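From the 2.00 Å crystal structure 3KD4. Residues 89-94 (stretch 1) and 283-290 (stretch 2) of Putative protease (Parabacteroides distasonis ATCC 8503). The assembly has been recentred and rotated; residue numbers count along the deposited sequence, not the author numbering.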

# COMPACT_ATOMS: atom_id res chain seq x y z
N ASP A 89 -13.30 -12.15 -11.50
CA ASP A 89 -13.13 -11.99 -12.96
C ASP A 89 -11.76 -12.40 -13.47
O ASP A 89 -11.31 -11.86 -14.47
CB ASP A 89 -13.41 -10.54 -13.42
CG ASP A 89 -14.68 -9.97 -12.81
OD1 ASP A 89 -15.76 -10.57 -12.99
OD2 ASP A 89 -14.59 -8.92 -12.12
N ALA A 90 -11.08 -13.35 -12.80
CA ALA A 90 -9.69 -13.73 -13.12
C ALA A 90 -9.59 -15.26 -13.16
O ALA A 90 -9.17 -15.89 -12.17
CB ALA A 90 -8.72 -13.15 -12.12
N PRO A 91 -9.97 -15.84 -14.31
CA PRO A 91 -10.20 -17.25 -14.51
C PRO A 91 -9.08 -18.13 -14.08
O PRO A 91 -9.34 -19.21 -13.54
CB PRO A 91 -10.38 -17.36 -16.01
CG PRO A 91 -11.06 -16.09 -16.35
CD PRO A 91 -10.39 -15.07 -15.50
N ALA A 92 -7.85 -17.70 -14.33
CA ALA A 92 -6.70 -18.50 -13.95
C ALA A 92 -6.60 -18.72 -12.44
O ALA A 92 -5.93 -19.66 -12.01
CB ALA A 92 -5.40 -17.83 -14.46
N TYR A 93 -7.25 -17.87 -11.65
CA TYR A 93 -7.20 -17.94 -10.18
C TYR A 93 -8.51 -18.31 -9.53
O TYR A 93 -8.73 -18.08 -8.34
CB TYR A 93 -6.76 -16.60 -9.61
CG TYR A 93 -5.53 -16.17 -10.29
CD1 TYR A 93 -4.31 -16.77 -10.00
CD2 TYR A 93 -5.58 -15.22 -11.31
CE1 TYR A 93 -3.20 -16.41 -10.65
CE2 TYR A 93 -4.46 -14.85 -11.96
CZ TYR A 93 -3.28 -15.44 -11.64
OH TYR A 93 -2.16 -15.06 -12.30
N ASN A 94 -9.40 -18.89 -10.32
CA ASN A 94 -10.74 -19.17 -9.84
C ASN A 94 -10.78 -20.36 -8.89
O ASN A 94 -11.83 -20.64 -8.34
CB ASN A 94 -11.73 -19.35 -11.01
CG ASN A 94 -11.52 -20.63 -11.79
OD1 ASN A 94 -10.66 -21.46 -11.46
ND2 ASN A 94 -12.32 -20.79 -12.83
N ALA A 283 -4.80 -10.87 -21.25
CA ALA A 283 -5.30 -9.52 -20.95
C ALA A 283 -5.61 -9.21 -19.46
O ALA A 283 -6.30 -8.23 -19.15
CB ALA A 283 -6.54 -9.23 -21.80
N TYR A 284 -5.14 -10.05 -18.55
CA TYR A 284 -5.06 -9.65 -17.15
C TYR A 284 -3.75 -10.23 -16.62
O TYR A 284 -3.24 -11.19 -17.16
CB TYR A 284 -6.27 -10.12 -16.33
CG TYR A 284 -6.44 -11.61 -16.27
CD1 TYR A 284 -5.83 -12.37 -15.29
CD2 TYR A 284 -7.22 -12.27 -17.22
CE1 TYR A 284 -5.97 -13.75 -15.27
CE2 TYR A 284 -7.38 -13.62 -17.19
CZ TYR A 284 -6.76 -14.37 -16.22
OH TYR A 284 -6.94 -15.74 -16.24
N GLY A 285 -3.21 -9.62 -15.58
CA GLY A 285 -2.02 -10.13 -14.94
C GLY A 285 -1.90 -9.61 -13.51
O GLY A 285 -2.40 -8.53 -13.18
N THR A 286 -1.21 -10.37 -12.68
CA THR A 286 -0.84 -9.92 -11.35
C THR A 286 0.23 -8.87 -11.52
O THR A 286 0.82 -8.79 -12.58
CB THR A 286 -0.31 -11.08 -10.53
OG1 THR A 286 0.95 -11.50 -11.06
CG2 THR A 286 -1.32 -12.24 -10.54
N PRO A 287 0.47 -8.03 -10.48
CA PRO A 287 1.56 -7.07 -10.56
C PRO A 287 2.89 -7.70 -10.97
O PRO A 287 3.62 -7.13 -11.77
CB PRO A 287 1.64 -6.51 -9.14
CG PRO A 287 0.18 -6.59 -8.66
CD PRO A 287 -0.29 -7.91 -9.23
N LEU A 288 3.17 -8.89 -10.45
CA LEU A 288 4.40 -9.59 -10.71
C LEU A 288 4.47 -10.01 -12.19
O LEU A 288 5.50 -9.86 -12.84
CB LEU A 288 4.53 -10.81 -9.80
CG LEU A 288 5.79 -11.67 -9.94
CD1 LEU A 288 7.04 -10.85 -9.59
CD2 LEU A 288 5.68 -12.95 -9.04
N GLU A 289 3.37 -10.54 -12.70
CA GLU A 289 3.27 -10.92 -14.12
C GLU A 289 3.44 -9.71 -15.04
O GLU A 289 4.14 -9.78 -16.04
CB GLU A 289 1.92 -11.59 -14.40
CG GLU A 289 1.88 -13.04 -13.94
CD GLU A 289 0.47 -13.67 -14.01
OE1 GLU A 289 -0.52 -12.92 -14.11
OE2 GLU A 289 0.37 -14.93 -13.99
N ILE A 290 2.79 -8.61 -14.70
CA ILE A 290 2.88 -7.41 -15.52
C ILE A 290 4.30 -6.83 -15.51
O ILE A 290 4.85 -6.47 -16.56
CB ILE A 290 1.80 -6.36 -15.11
CG1 ILE A 290 0.40 -6.91 -15.44
CG2 ILE A 290 2.02 -5.01 -15.83
CD1 ILE A 290 -0.77 -6.11 -14.79

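Contacts between segments distant in sequence often rest on a few aromatic side chains that offer carbon along their rings and a hydroxyl at their tips, and these two stretches, whose touching residues lie at least 191 positions apart, illustrate the principle well. The centre is Tyr284, which contributes more buried surface than any other residue here. Its CA-to-CB bond points toward the loop of stretch 1, and its ring lies among small apolar groups. Ala90 CA sits over one face, with Ala90 CB 4.2 Å from Tyr284 CE1, while Pro91 CD approaches Tyr284 CE2 at 3.7 Å. The Tyr93 ring meets the edge of this ring, Tyr93 CE2 lying 3.8 Å from Tyr284 CE1.

The backbones themselves stay apart: even the nearest CA atoms, those of Ala90 and Tyr284, are 7.4 Å from each other, so side chains must bridge the gap. The loop is held in a compact turn by a hydrogen bond from Tyr93 N to Ala90 O (2.8 Å), and Ala92 N, within the short 3-10 segment, donates to Tyr284 OH at 2.9 Å. The phenol thus reaches past its apolar surroundings to satisfy a backbone amide.

Farther out, Tyr93 performs a similar double role. Its CA-to-CB bond runs sideways, yet its end comes nearer to stretch 2, bringing Tyr93 OH within 3.4 Å of Thr286 CG2 and into a weak hydrogen bond with Glu289 OE1 (3.2 Å). That carboxylate also serves the helix start: Thr286, at the N-cap position, accepts a capping bond from Glu289 N at Thr286 OG1 (3.1 Å), and Thr286 N donates a hydrogen bond to Glu289 OE1 (3.0 Å). Since both carboxylate oxygens are also hydrogen-bonded elsewhere in the structure, the tyrosine hydroxyl joins an existing polar network at the edge of the contact.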